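Local coordinates for protein polyketide synthase (Synechococcus sp., PDB 4GOX) that probably transfers the sulfo group of PAPS onto an intermediate bound to the olefin synthase, a step in making hydrocarbons, at residues P25-L30 and Q122-D127; P53-L58 and I126-S131; H57-E62 and L139-I144; K150-V155 and T225-F230. All coordinates share one frame; numbering follows the deposited sequence.

Contact 1: residues P25-L30 and Q122-D127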
loop_
_atom_site.group_PDB
_atom_site.type_symbol
_atom_site.label_atom_id
_atom_site.label_comp_id
_atom_site.label_asym_id
_atom_site.label_seq_id
_atom_site.Cartn_x
_atom_site.Cartn_y
_atom_site.Cartn_z
ATOM N N PRO A 25 7.634 11.641 10.580
ATOM C CA PRO A 25 7.303 11.222 9.207
ATOM C C PRO A 25 6.888 9.755 9.081
ATOM O O PRO A 25 7.305 8.897 9.855
ATOM C CB PRO A 25 8.568 11.553 8.410
ATOM C CG PRO A 25 9.668 11.568 9.426
ATOM C CD PRO A 25 9.046 12.073 10.690
ATOM N N ILE A 26 5.992 9.505 8.133
ATOM C CA ILE A 26 5.442 8.192 7.792
ATOM C C ILE A 26 5.030 8.307 6.350
ATOM O O ILE A 26 4.663 9.396 5.892
ATOM C CB ILE A 26 4.236 7.754 8.706
ATOM C CG1 ILE A 26 3.866 6.264 8.450
ATOM C CG2 ILE A 26 2.993 8.699 8.570
ATOM C CD1 ILE A 26 2.917 5.663 9.331
ATOM N N ALA A 27 5.063 7.193 5.635
ATOM C CA ALA A 27 4.615 7.206 4.264
ATOM C C ALA A 27 3.696 6.027 4.015
ATOM O O ALA A 27 3.784 5.012 4.708
ATOM C CB ALA A 27 5.799 7.201 3.296
ATOM N N PHE A 28 2.797 6.184 3.039
ATOM C CA PHE A 28 1.885 5.130 2.646
ATOM C C PHE A 28 2.016 4.872 1.159
ATOM O O PHE A 28 2.174 5.825 0.391
ATOM C CB PHE A 28 0.420 5.552 2.915
ATOM C CG PHE A 28 0.071 5.727 4.368
ATOM C CD1 PHE A 28 -0.498 4.686 5.089
ATOM C CD2 PHE A 28 0.278 6.945 5.007
ATOM C CE1 PHE A 28 -0.809 4.840 6.439
ATOM C CE2 PHE A 28 -0.026 7.099 6.352
ATOM C CZ PHE A 28 -0.568 6.043 7.066
ATOM N N ILE A 29 1.820 3.611 0.755
ATOM C CA ILE A 29 1.702 3.231 -0.652
ATOM C C ILE A 29 0.247 2.875 -0.757
ATOM O O ILE A 29 -0.217 1.919 -0.122
ATOM C CB ILE A 29 2.597 2.055 -1.153
ATOM C CG1 ILE A 29 4.093 2.369 -1.011
ATOM C CG2 ILE A 29 2.235 1.727 -2.631
ATOM C CD1 ILE A 29 4.976 1.140 -1.159
ATOM N N LEU A 30 -0.491 3.701 -1.513
ATOM C CA LEU A 30 -1.899 3.531 -1.708
ATOM C C LEU A 30 -2.188 3.215 -3.148
ATOM O O LEU A 30 -1.673 3.858 -4.066
ATOM C CB LEU A 30 -2.665 4.801 -1.277
ATOM C CG LEU A 30 -2.455 5.302 0.166
ATOM C CD1 LEU A 30 -3.108 6.645 0.331
ATOM C CD2 LEU A 30 -3.025 4.320 1.192
ATOM N N GLN A 122 15.816 5.257 12.836
ATOM C CA GLN A 122 15.961 6.364 11.891
ATOM C C GLN A 122 15.186 6.096 10.578
ATOM O O GLN A 122 15.000 7.019 9.781
ATOM C CB GLN A 122 17.454 6.587 11.549
ATOM C CG GLN A 122 18.470 6.195 12.636
ATOM C CD GLN A 122 18.876 7.304 13.588
ATOM O OE1 GLN A 122 18.374 8.435 13.548
ATOM N NE2 GLN A 122 19.807 6.994 14.477
ATOM N N ARG A 123 14.793 4.830 10.326
ATOM C CA ARG A 123 14.157 4.435 9.068
ATOM C C ARG A 123 12.746 4.961 8.916
ATOM O O ARG A 123 11.988 4.993 9.882
ATOM C CB ARG A 123 14.193 2.908 8.863
ATOM C CG ARG A 123 15.590 2.313 8.997
ATOM C CD ARG A 123 15.632 0.870 8.573
ATOM N NE ARG A 123 15.220 -0.041 9.637
ATOM C CZ ARG A 123 14.960 -1.329 9.444
ATOM N NH1 ARG A 123 15.059 -1.861 8.226
ATOM N NH2 ARG A 123 14.592 -2.096 10.462
ATOM N N LEU A 124 12.391 5.352 7.688
ATOM C CA LEU A 124 11.054 5.831 7.389
ATOM C C LEU A 124 10.134 4.648 7.155
ATOM O O LEU A 124 10.308 3.898 6.200
ATOM C CB LEU A 124 11.069 6.794 6.188
ATOM C CG LEU A 124 9.690 7.241 5.659
ATOM C CD1 LEU A 124 9.005 8.178 6.632
ATOM C CD2 LEU A 124 9.814 7.877 4.288
ATOM N N LEU A 125 9.122 4.514 8.021
ATOM C CA LEU A 125 8.126 3.468 7.959
ATOM C C LEU A 125 7.188 3.725 6.778
ATOM O O LEU A 125 6.718 4.843 6.565
ATOM C CB LEU A 125 7.352 3.392 9.287
ATOM C CG LEU A 125 6.133 2.441 9.344
ATOM C CD1 LEU A 125 6.578 0.981 9.351
ATOM C CD2 LEU A 125 5.279 2.722 10.594
ATOM N N ILE A 126 6.970 2.678 5.994
ATOM C CA ILE A 126 6.108 2.699 4.832
ATOM C C ILE A 126 4.994 1.697 5.092
ATOM O O ILE A 126 5.277 0.509 5.256
ATOM C CB ILE A 126 6.844 2.354 3.500
ATOM C CG1 ILE A 126 8.260 3.025 3.318
ATOM C CG2 ILE A 126 5.911 2.519 2.279
ATOM C CD1 ILE A 126 8.357 4.521 3.025
ATOM N N ASP A 127 3.733 2.175 5.089
ATOM C CA ASP A 127 2.570 1.316 5.237
ATOM C C ASP A 127 1.962 1.155 3.847
ATOM O O ASP A 127 1.335 2.084 3.339
ATOM C CB ASP A 127 1.535 1.908 6.234
ATOM C CG ASP A 127 0.278 1.064 6.456
ATOM O OD1 ASP A 127 -0.464 1.359 7.403
ATOM O OD2 ASP A 127 0.019 0.117 5.644
#

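Contact 2: residues P53-L58 and I126-S131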
loop_
_atom_site.group_PDB
_atom_site.type_symbol
_atom_site.label_atom_id
_atom_site.label_comp_id
_atom_site.label_asym_id
_atom_site.label_seq_id
_atom_site.Cartn_x
_atom_site.Cartn_y
_atom_site.Cartn_z
ATOM N N PRO A 53 7.443 -3.107 5.482
ATOM C CA PRO A 53 7.033 -4.489 5.761
ATOM C C PRO A 53 5.827 -4.958 4.958
ATOM O O PRO A 53 5.194 -4.128 4.311
ATOM C CB PRO A 53 6.690 -4.434 7.266
ATOM C CG PRO A 53 6.184 -3.047 7.469
ATOM C CD PRO A 53 7.001 -2.183 6.558
ATOM N N PRO A 54 5.418 -6.254 5.062
ATOM C CA PRO A 54 4.144 -6.667 4.440
ATOM C C PRO A 54 2.968 -5.976 5.161
ATOM O O PRO A 54 3.146 -5.477 6.271
ATOM C CB PRO A 54 4.111 -8.182 4.659
ATOM C CG PRO A 54 5.046 -8.451 5.762
ATOM C CD PRO A 54 6.055 -7.371 5.800
ATOM N N GLU A 55 1.800 -5.895 4.508
ATOM C CA GLU A 55 0.586 -5.204 4.980
ATOM C C GLU A 55 0.309 -5.237 6.484
ATOM O O GLU A 55 -0.073 -6.282 7.021
ATOM C CB GLU A 55 -0.653 -5.689 4.212
ATOM C CG GLU A 55 -0.802 -5.003 2.868
ATOM C CD GLU A 55 -1.474 -5.821 1.790
ATOM O OE1 GLU A 55 -0.893 -5.918 0.686
ATOM O OE2 GLU A 55 -2.623 -6.272 2.004
ATOM N N LEU A 56 0.521 -4.078 7.149
ATOM C CA LEU A 56 0.219 -3.867 8.573
ATOM C C LEU A 56 -1.286 -3.867 8.835
ATOM O O LEU A 56 -1.733 -4.367 9.873
ATOM C CB LEU A 56 0.850 -2.539 9.045
ATOM C CG LEU A 56 2.391 -2.462 8.937
ATOM C CD1 LEU A 56 2.870 -1.028 9.081
ATOM C CD2 LEU A 56 3.075 -3.336 10.024
ATOM N N HIS A 57 -2.088 -3.298 7.886
ATOM C CA HIS A 57 -3.551 -3.206 7.991
ATOM C C HIS A 57 -4.005 -2.602 9.328
ATOM O O HIS A 57 -4.719 -3.245 10.094
ATOM C CB HIS A 57 -4.265 -4.551 7.657
ATOM C CG HIS A 57 -5.665 -4.339 7.137
ATOM N ND1 HIS A 57 -5.910 -3.559 6.007
ATOM C CD2 HIS A 57 -6.855 -4.730 7.657
ATOM C CE1 HIS A 57 -7.225 -3.552 5.853
ATOM N NE2 HIS A 57 -7.836 -4.239 6.823
ATOM N N LEU A 58 -3.513 -1.389 9.632
ATOM C CA LEU A 58 -3.791 -0.668 10.891
ATOM C C LEU A 58 -4.779 0.510 10.734
ATOM O O LEU A 58 -5.671 0.678 11.557
ATOM C CB LEU A 58 -2.468 -0.111 11.439
ATOM C CG LEU A 58 -1.448 -1.141 11.982
ATOM C CD1 LEU A 58 -0.073 -0.483 12.201
ATOM C CD2 LEU A 58 -1.971 -1.765 13.281
ATOM N N ILE A 126 6.970 2.678 5.994
ATOM C CA ILE A 126 6.108 2.699 4.832
ATOM C C ILE A 126 4.994 1.697 5.092
ATOM O O ILE A 126 5.277 0.509 5.256
ATOM C CB ILE A 126 6.844 2.354 3.500
ATOM C CG1 ILE A 126 8.260 3.025 3.318
ATOM C CG2 ILE A 126 5.911 2.519 2.279
ATOM C CD1 ILE A 126 8.357 4.521 3.025
ATOM N N ASP A 127 3.733 2.175 5.089
ATOM C CA ASP A 127 2.570 1.316 5.237
ATOM C C ASP A 127 1.962 1.155 3.847
ATOM O O ASP A 127 1.335 2.084 3.339
ATOM C CB ASP A 127 1.535 1.908 6.234
ATOM C CG ASP A 127 0.278 1.064 6.456
ATOM O OD1 ASP A 127 -0.464 1.359 7.403
ATOM O OD2 ASP A 127 0.019 0.117 5.644
ATOM N N LYS A 128 2.144 -0.022 3.223
ATOM C CA LYS A 128 1.544 -0.267 1.909
ATOM C C LYS A 128 0.176 -0.877 2.136
ATOM O O LYS A 128 0.032 -1.801 2.952
ATOM C CB LYS A 128 2.410 -1.256 1.078
ATOM C CG LYS A 128 1.851 -1.524 -0.337
ATOM C CD LYS A 128 0.910 -2.747 -0.442
ATOM C CE LYS A 128 1.679 -4.046 -0.641
ATOM N NZ LYS A 128 0.831 -5.112 -1.254
ATOM N N SER A 129 -0.819 -0.383 1.420
ATOM C CA SER A 129 -2.143 -0.984 1.444
ATOM C C SER A 129 -2.892 -0.857 0.126
ATOM O O SER A 129 -3.167 0.265 -0.308
ATOM C CB SER A 129 -3.004 -0.422 2.564
ATOM O OG SER A 129 -4.330 -0.899 2.412
ATOM N N PRO A 130 -3.375 -1.997 -0.434
ATOM C CA PRO A 130 -4.243 -1.924 -1.632
ATOM C C PRO A 130 -5.741 -1.810 -1.275
ATOM O O PRO A 130 -6.600 -1.962 -2.137
ATOM C CB PRO A 130 -3.970 -3.255 -2.343
ATOM C CG PRO A 130 -3.544 -4.216 -1.228
ATOM C CD PRO A 130 -3.134 -3.399 -0.008
ATOM N N SER A 131 -6.066 -1.593 0.002
ATOM C CA SER A 131 -7.457 -1.514 0.426
ATOM C C SER A 131 -7.785 -0.229 1.196
ATOM O O SER A 131 -8.929 0.153 1.144
ATOM C CB SER A 131 -7.846 -2.764 1.235
ATOM O OG SER A 131 -7.189 -2.771 2.478
HETATM O O HOH W 1 4.088 -1.674 4.515
HETATM O O HOH W 2 -5.512 -5.251 2.087
HETATM O O HOH W 3 1.722 -1.955 5.777
HETATM O O HOH W 4 -1.490 -1.950 5.190
HETATM O O HOH W 5 -3.974 -3.002 4.230
#

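Contact 3: residues H57-E62 and L139-I144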
loop_
_atom_site.group_PDB
_atom_site.type_symbol
_atom_site.label_atom_id
_atom_site.label_comp_id
_atom_site.label_asym_id
_atom_site.label_seq_id
_atom_site.Cartn_x
_atom_site.Cartn_y
_atom_site.Cartn_z
ATOM N N HIS A 57 -2.088 -3.298 7.886
ATOM C CA HIS A 57 -3.551 -3.206 7.991
ATOM C C HIS A 57 -4.005 -2.602 9.328
ATOM O O HIS A 57 -4.719 -3.245 10.094
ATOM C CB HIS A 57 -4.265 -4.551 7.657
ATOM C CG HIS A 57 -5.665 -4.339 7.137
ATOM N ND1 HIS A 57 -5.910 -3.559 6.007
ATOM C CD2 HIS A 57 -6.855 -4.730 7.657
ATOM C CE1 HIS A 57 -7.225 -3.552 5.853
ATOM N NE2 HIS A 57 -7.836 -4.239 6.823
ATOM N N LEU A 58 -3.513 -1.389 9.632
ATOM C CA LEU A 58 -3.791 -0.668 10.891
ATOM C C LEU A 58 -4.779 0.510 10.734
ATOM O O LEU A 58 -5.671 0.678 11.557
ATOM C CB LEU A 58 -2.468 -0.111 11.439
ATOM C CG LEU A 58 -1.448 -1.141 11.982
ATOM C CD1 LEU A 58 -0.073 -0.483 12.201
ATOM C CD2 LEU A 58 -1.971 -1.765 13.281
ATOM N N LEU A 59 -4.604 1.328 9.688
ATOM C CA LEU A 59 -5.409 2.534 9.439
ATOM C C LEU A 59 -6.943 2.412 9.537
ATOM O O LEU A 59 -7.531 3.337 10.100
ATOM C CB LEU A 59 -4.932 3.233 8.160
ATOM C CG LEU A 59 -5.228 4.734 8.001
ATOM C CD1 LEU A 59 -4.478 5.555 9.055
ATOM C CD2 LEU A 59 -4.781 5.208 6.635
ATOM N N PRO A 60 -7.628 1.306 9.091
ATOM C CA PRO A 60 -9.107 1.253 9.190
ATOM C C PRO A 60 -9.702 1.166 10.584
ATOM O O PRO A 60 -10.926 1.207 10.720
ATOM C CB PRO A 60 -9.456 -0.049 8.460
ATOM C CG PRO A 60 -8.284 -0.374 7.612
ATOM C CD PRO A 60 -7.115 0.129 8.357
ATOM N N PHE A 61 -8.865 0.994 11.611
ATOM C CA PHE A 61 -9.334 0.722 12.978
ATOM C C PHE A 61 -8.928 1.772 13.971
ATOM O O PHE A 61 -7.900 2.413 13.814
ATOM C CB PHE A 61 -8.764 -0.643 13.417
ATOM C CG PHE A 61 -8.943 -1.700 12.346
ATOM C CD1 PHE A 61 -10.206 -2.240 12.081
ATOM C CD2 PHE A 61 -7.871 -2.107 11.564
ATOM C CE1 PHE A 61 -10.374 -3.208 11.081
ATOM C CE2 PHE A 61 -8.047 -3.048 10.543
ATOM C CZ PHE A 61 -9.301 -3.596 10.313
ATOM N N GLU A 62 -9.733 1.932 14.997
ATOM C CA GLU A 62 -9.513 2.879 16.073
ATOM C C GLU A 62 -8.486 2.297 17.075
ATOM O O GLU A 62 -7.472 2.937 17.376
ATOM C CB GLU A 62 -10.880 3.183 16.738
ATOM C CG GLU A 62 -10.861 4.294 17.753
ATOM C CD GLU A 62 -10.467 5.628 17.174
ATOM O OE1 GLU A 62 -11.333 6.296 16.565
ATOM O OE2 GLU A 62 -9.288 6.010 17.338
ATOM N N LEU A 139 -8.886 6.620 4.708
ATOM C CA LEU A 139 -7.862 7.585 4.307
ATOM C C LEU A 139 -7.886 8.817 5.214
ATOM O O LEU A 139 -6.814 9.305 5.572
ATOM C CB LEU A 139 -8.093 8.025 2.844
ATOM C CG LEU A 139 -7.935 6.954 1.735
ATOM C CD1 LEU A 139 -8.034 7.603 0.349
ATOM C CD2 LEU A 139 -6.596 6.196 1.856
ATOM N N ASP A 140 -9.116 9.326 5.592
ATOM C CA ASP A 140 -9.283 10.464 6.506
ATOM C C ASP A 140 -8.584 10.206 7.851
ATOM O O ASP A 140 -8.159 11.163 8.507
ATOM C CB ASP A 140 -10.784 10.756 6.764
ATOM C CG ASP A 140 -11.522 11.349 5.569
ATOM O OD1 ASP A 140 -10.851 11.837 4.634
ATOM O OD2 ASP A 140 -12.762 11.319 5.568
ATOM N N HIS A 141 -8.480 8.934 8.280
ATOM C CA HIS A 141 -7.828 8.604 9.568
ATOM C C HIS A 141 -6.361 9.049 9.613
ATOM O O HIS A 141 -5.873 9.447 10.674
ATOM C CB HIS A 141 -7.907 7.106 9.843
ATOM C CG HIS A 141 -7.747 6.716 11.281
ATOM N ND1 HIS A 141 -7.508 5.407 11.634
ATOM C CD2 HIS A 141 -7.807 7.469 12.406
ATOM C CE1 HIS A 141 -7.451 5.396 12.955
ATOM N NE2 HIS A 141 -7.645 6.616 13.460
ATOM N N SER A 142 -5.673 9.020 8.460
ATOM C CA SER A 142 -4.256 9.390 8.384
ATOM C C SER A 142 -4.035 10.869 8.688
ATOM O O SER A 142 -3.181 11.201 9.506
ATOM C CB SER A 142 -3.666 9.015 7.032
ATOM O OG SER A 142 -2.317 9.449 6.972
ATOM N N GLU A 143 -4.821 11.747 8.062
ATOM C CA GLU A 143 -4.716 13.178 8.306
ATOM C C GLU A 143 -5.108 13.543 9.737
ATOM O O GLU A 143 -4.600 14.538 10.262
ATOM C CB GLU A 143 -5.482 13.988 7.248
ATOM C CG GLU A 143 -4.773 13.935 5.895
ATOM C CD GLU A 143 -3.379 14.544 5.898
ATOM O OE1 GLU A 143 -3.266 15.759 6.176
ATOM O OE2 GLU A 143 -2.399 13.805 5.651
ATOM N N ILE A 144 -5.951 12.707 10.391
ATOM C CA ILE A 144 -6.308 12.878 11.797
ATOM C C ILE A 144 -5.122 12.496 12.707
ATOM O O ILE A 144 -4.815 13.222 13.649
ATOM C CB ILE A 144 -7.644 12.131 12.134
ATOM C CG1 ILE A 144 -8.853 13.027 11.751
ATOM C CG2 ILE A 144 -7.739 11.722 13.620
ATOM C CD1 ILE A 144 -10.137 12.317 11.412
HETATM O O HOH W 6 -8.057 7.723 15.837
#

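Contact 4: residues K150-V155 and T225-F230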
loop_
_atom_site.group_PDB
_atom_site.type_symbol
_atom_site.label_atom_id
_atom_site.label_comp_id
_atom_site.label_asym_id
_atom_site.label_seq_id
_atom_site.Cartn_x
_atom_site.Cartn_y
_atom_site.Cartn_z
ATOM N N LYS A 150 3.113 11.158 4.158
ATOM C CA LYS A 150 3.340 11.274 2.708
ATOM C C LYS A 150 2.611 10.141 2.025
ATOM O O LYS A 150 2.607 9.020 2.530
ATOM C CB LYS A 150 4.828 11.245 2.341
ATOM C CG LYS A 150 5.542 12.552 2.641
ATOM C CD LYS A 150 6.964 12.503 2.081
ATOM C CE LYS A 150 7.752 13.756 2.373
ATOM N NZ LYS A 150 8.347 13.710 3.730
ATOM N N TYR A 151 1.999 10.426 0.887
ATOM C CA TYR A 151 1.238 9.417 0.165
ATOM C C TYR A 151 1.786 9.145 -1.228
ATOM O O TYR A 151 1.820 10.046 -2.068
ATOM C CB TYR A 151 -0.251 9.828 0.076
ATOM C CG TYR A 151 -0.833 10.209 1.415
ATOM C CD1 TYR A 151 -1.171 9.235 2.354
ATOM C CD2 TYR A 151 -0.971 11.543 1.780
ATOM C CE1 TYR A 151 -1.672 9.582 3.603
ATOM C CE2 TYR A 151 -1.483 11.900 3.024
ATOM C CZ TYR A 151 -1.813 10.919 3.937
ATOM O OH TYR A 151 -2.332 11.287 5.146
ATOM N N ILE A 152 2.154 7.882 -1.485
ATOM C CA ILE A 152 2.566 7.414 -2.810
ATOM C C ILE A 152 1.310 6.762 -3.419
ATOM O O ILE A 152 0.837 5.748 -2.913
ATOM C CB ILE A 152 3.740 6.412 -2.723
ATOM C CG1 ILE A 152 5.000 7.086 -2.136
ATOM C CG2 ILE A 152 4.032 5.811 -4.127
ATOM C CD1 ILE A 152 6.060 6.084 -1.670
ATOM N N HIS A 153 0.729 7.396 -4.441
ATOM C CA HIS A 153 -0.450 6.883 -5.119
ATOM C C HIS A 153 0.034 6.091 -6.340
ATOM O O HIS A 153 0.405 6.677 -7.356
ATOM C CB HIS A 153 -1.368 8.047 -5.542
ATOM C CG HIS A 153 -2.625 7.655 -6.279
ATOM N ND1 HIS A 153 -3.484 8.617 -6.793
ATOM C CD2 HIS A 153 -3.171 6.431 -6.483
ATOM C CE1 HIS A 153 -4.482 7.943 -7.339
ATOM N NE2 HIS A 153 -4.327 6.625 -7.184
ATOM N N LEU A 154 0.038 4.767 -6.231
ATOM C CA LEU A 154 0.481 3.903 -7.322
ATOM C C LEU A 154 -0.719 3.581 -8.189
ATOM O O LEU A 154 -1.754 3.159 -7.675
ATOM C CB LEU A 154 1.187 2.641 -6.765
ATOM C CG LEU A 154 1.559 1.538 -7.750
ATOM C CD1 LEU A 154 2.577 2.012 -8.780
ATOM C CD2 LEU A 154 2.099 0.366 -7.010
ATOM N N VAL A 155 -0.613 3.863 -9.496
ATOM C CA VAL A 155 -1.723 3.679 -10.439
ATOM C C VAL A 155 -1.346 2.718 -11.534
ATOM O O VAL A 155 -0.232 2.799 -12.074
ATOM C CB VAL A 155 -2.254 5.015 -11.050
ATOM C CG1 VAL A 155 -3.591 4.803 -11.762
ATOM C CG2 VAL A 155 -2.401 6.106 -9.986
ATOM N N THR A 225 13.994 6.721 -8.355
ATOM C CA THR A 225 14.792 7.915 -8.034
ATOM C C THR A 225 13.833 9.043 -7.636
ATOM O O THR A 225 14.055 9.687 -6.617
ATOM C CB THR A 225 15.745 8.260 -9.196
ATOM O OG1 THR A 225 16.794 7.295 -9.192
ATOM C CG2 THR A 225 16.335 9.669 -9.105
ATOM N N ASN A 226 12.735 9.224 -8.407
ATOM C CA ASN A 226 11.702 10.222 -8.124
ATOM C C ASN A 226 11.016 9.945 -6.775
ATOM O O ASN A 226 10.730 10.890 -6.025
ATOM C CB ASN A 226 10.659 10.261 -9.238
ATOM C CG ASN A 226 11.169 10.769 -10.555
ATOM O OD1 ASN A 226 12.078 11.603 -10.634
ATOM N ND2 ASN A 226 10.557 10.305 -11.630
ATOM N N ILE A 227 10.755 8.661 -6.474
ATOM C CA ILE A 227 10.125 8.236 -5.212
ATOM C C ILE A 227 11.071 8.580 -4.044
ATOM O O ILE A 227 10.613 9.140 -3.050
ATOM C CB ILE A 227 9.703 6.742 -5.233
ATOM C CG1 ILE A 227 8.583 6.507 -6.269
ATOM C CG2 ILE A 227 9.261 6.285 -3.845
ATOM C CD1 ILE A 227 8.213 5.053 -6.478
ATOM N N CYS A 228 12.392 8.284 -4.204
ATOM C CA CYS A 228 13.446 8.583 -3.236
ATOM C C CYS A 228 13.539 10.092 -2.954
ATOM O O CYS A 228 13.667 10.498 -1.790
ATOM C CB CYS A 228 14.789 8.018 -3.705
ATOM S SG CYS A 228 14.933 6.220 -3.516
ATOM N N ASP A 229 13.457 10.915 -4.023
ATOM C CA ASP A 229 13.486 12.375 -3.920
ATOM C C ASP A 229 12.274 12.853 -3.127
ATOM O O ASP A 229 12.403 13.747 -2.285
ATOM C CB ASP A 229 13.518 13.030 -5.316
ATOM C CG ASP A 229 14.791 12.797 -6.129
ATOM O OD1 ASP A 229 15.845 12.452 -5.519
ATOM O OD2 ASP A 229 14.745 12.978 -7.365
ATOM N N PHE A 230 11.105 12.222 -3.373
ATOM C CA PHE A 230 9.848 12.530 -2.693
ATOM C C PHE A 230 9.921 12.198 -1.196
ATOM O O PHE A 230 9.530 13.023 -0.371
ATOM C CB PHE A 230 8.682 11.794 -3.371
ATOM C CG PHE A 230 7.350 11.918 -2.661
ATOM C CD1 PHE A 230 6.647 13.121 -2.667
ATOM C CD2 PHE A 230 6.765 10.816 -2.049
ATOM C CE1 PHE A 230 5.409 13.229 -2.022
ATOM C CE2 PHE A 230 5.529 10.926 -1.403
ATOM C CZ PHE A 230 4.864 12.131 -1.387
#

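Contact 1: residues P25-L30 and Q122-D127
Parallel beta pairing in the middle of the sulfotransferase's P-loop-type sheet joins strand 26-30 to strand 124-127, with Ala27 opposite Ile126 and Phe28 opposite Asp127. Three backbone bonds zip the pair. Ala27 N gives to Leu125 O at 3.0 Å, nearly in line with that carbonyl, Asp127 N gives to Ala27 O, and Ile29 N gives to Asp127 O from above the carbonyl plane. Side chains then pair on both faces of the sheet. On one, Ala27 CB meets Ile126 CD1 at 3.7 Å, and the other branch of Ile126, CG2, lies 3.8 Å from Ile29 CG1; Leu124 CD1 packs against the start of the strand, 3.8 Å from Pro25 CB. On the other, the Phe28 ring meets Asp127 obliquely: CD1 is 3.6 Å from Asp127 CB, and ring and carboxylate planes differ by 36°. Asp127 CG stands anti to its backbone N (chi1 -180°), which carries the carboxylate alongside the ring, where OD1 is bonded by the hydroxyls of Tyr113 and Tyr132. An alanine in place of Phe28 would probably open a gap beside Asp127 CB and take away the apolar cover along one side of its carboxylate. Helix 109-119 packs on the face of Phe28 and Ile26, Leu231 of helix 220-231 covers Ala27 and Ile126, and strand 149-155 bonds to the far edge of strand 26-30.

Contact 2: residues P53-L58 and I126-S131
The end of an inner strand of the P-loop-type sulfotransferase sheet, 126-129, meets the loop 53-58 beside the nucleotide pocket, with a salt bridge and a row of waters between them. Lys128 NZ gives a proton to Glu55 OE1 at 2.7 Å, nearly along the C-O axis of that oxygen. The lysine chain starts anti to its backbone N and bends at chi2 and chi3 (-92° and -85°), which folds the ammonium back to the carboxylate; NZ also bonds Thr38 OG1. With the Lys128 side chain about 4 Å from the bound adenosine-3'-5'-diphosphate at nearest atoms, the salt bridge sits at the cofactor site and probably helps to place the lysine there. The Glu55 carboxylate comes tip to tip with the Pro130 ring, Glu55 CD and Pro130 CD 3.4 Å apart. Waters bridge the two segments: one molecule is held by Pro53 O, Ile126 O and Lys128 N, another by His57 N, Asp127 OD2 and Lys128 O, and a third takes the N-H of Leu56 and lies 2.7 Å from Asp127 OD2. OD2 of Asp127 thus meets two of these waters. Beyond the strand, Ser129 OG accepts from Ser131 N in an ST turn and also from Tyr132 N. A further water lies in the His57 ring plane, 2.7 Å from His57 ND1 and 2.8 Å from Ser129 OG.

Contact 3: residues H57-E62 and L139-I144
Leu59 is the first residue of the loop 57-62 to touch helix 139-144, and it does so with both side chain and carbonyl. Its CG stands anti to the backbone N (chi1 -157°), and this sends the two methyls toward the helix: Leu59 CD1 packs on His141 CB and lies 3.7 Å from Ser142 N, while CD2 rests against Ser142 CB. The carbonyl of Leu59 takes the proton of His141 ND1, with Leu59 O 2.6 Å from ND1, a nearly straight bond (169°) that lies in the carbonyl plane and close to the ring plane. It shows ND1 to be the protonated donor here. Leu58 to Phe61 form a type I beta turn, closed by Phe61 N to Leu58 O, and the turn sets a second carbonyl at the same ring edge, Phe61 O, 3.1 Å from His141 CE1. Beyond the turn, Glu62 reaches the far nitrogen of the imidazole through water: one molecule lies between Glu62 OE2 and His141 NE2, 2.7 Å from the latter and in the ring plane. The other carboxylate oxygen, Glu62 OE1, bonds the backbone N of Gln16, and the indole of Trp15 stacks on the His141 ring.

Contact 4: residues K150-V155 and T225-F230
Strand 150-155 and helix 225-230 run nearly antiparallel, 160° between their directions and 10.6 Å between axes at closest approach, as a helix lies on a face of an alpha/beta sheet. Phe230 bridges most of that distance. Its CG is anti to the backbone N (chi1 174°), and the ring reaches down to the strand and slides past Lys150 and Ile152 in opposite directions to them. Lys150 lays its aliphatic chain along the ring: CD stands over one face in a CH-pi contact, 4.2 Å from the Phe230 ring centroid and 18° off the normal, and CB is 3.8 Å from Phe230 CE2. The chain then continues past the helix backbone, with Lys150 CE 3.4 Å from Phe230 O. Ile152 CG1 meets Phe230 CE2 obliquely at 3.9 Å, and Ile152 CD1 touches Ile227 CG2, also at 3.9 Å, the two isoleucines crossing at about a right angle. Around them Leu40, Leu209 and Val211 from helix 37-45 and strand 208-212 add to the apolar layer. An alanine at Phe230 would probably leave a gap between helix and sheet, with the Lys150 methylenes deprived of the ring they lie on. No hydrogen bond crosses between the two segments, so their mutual hold rests on apolar surface and the CH-pi contact, with the lysine contributing its methylenes.

All four contacts are largely buried, but they differ in chemistry. Contacts 1 and 2 share Ile126 and Asp127 on strand 124-129: contact 1 is direct backbone pairing, whereas contact 2, nearest the nucleotide, is polar and bridged by waters. Contact 3 starts from the same loop as contact 2, and its centre is about 13 Å from the centre of the chain, against about 5 Å for contact 2; it pairs one histidine's polar edge with leucine packing. Contact 4 is apolar and adjoins contact 1 within the sheet, where Phe28 O probably accepts from Ile152 N at 2.8 Å. Contacts 3 and 4 meet through Tyr151, whose OH lies 2.6 Å from Ser142 OG, although their centres are about 20 Å apart.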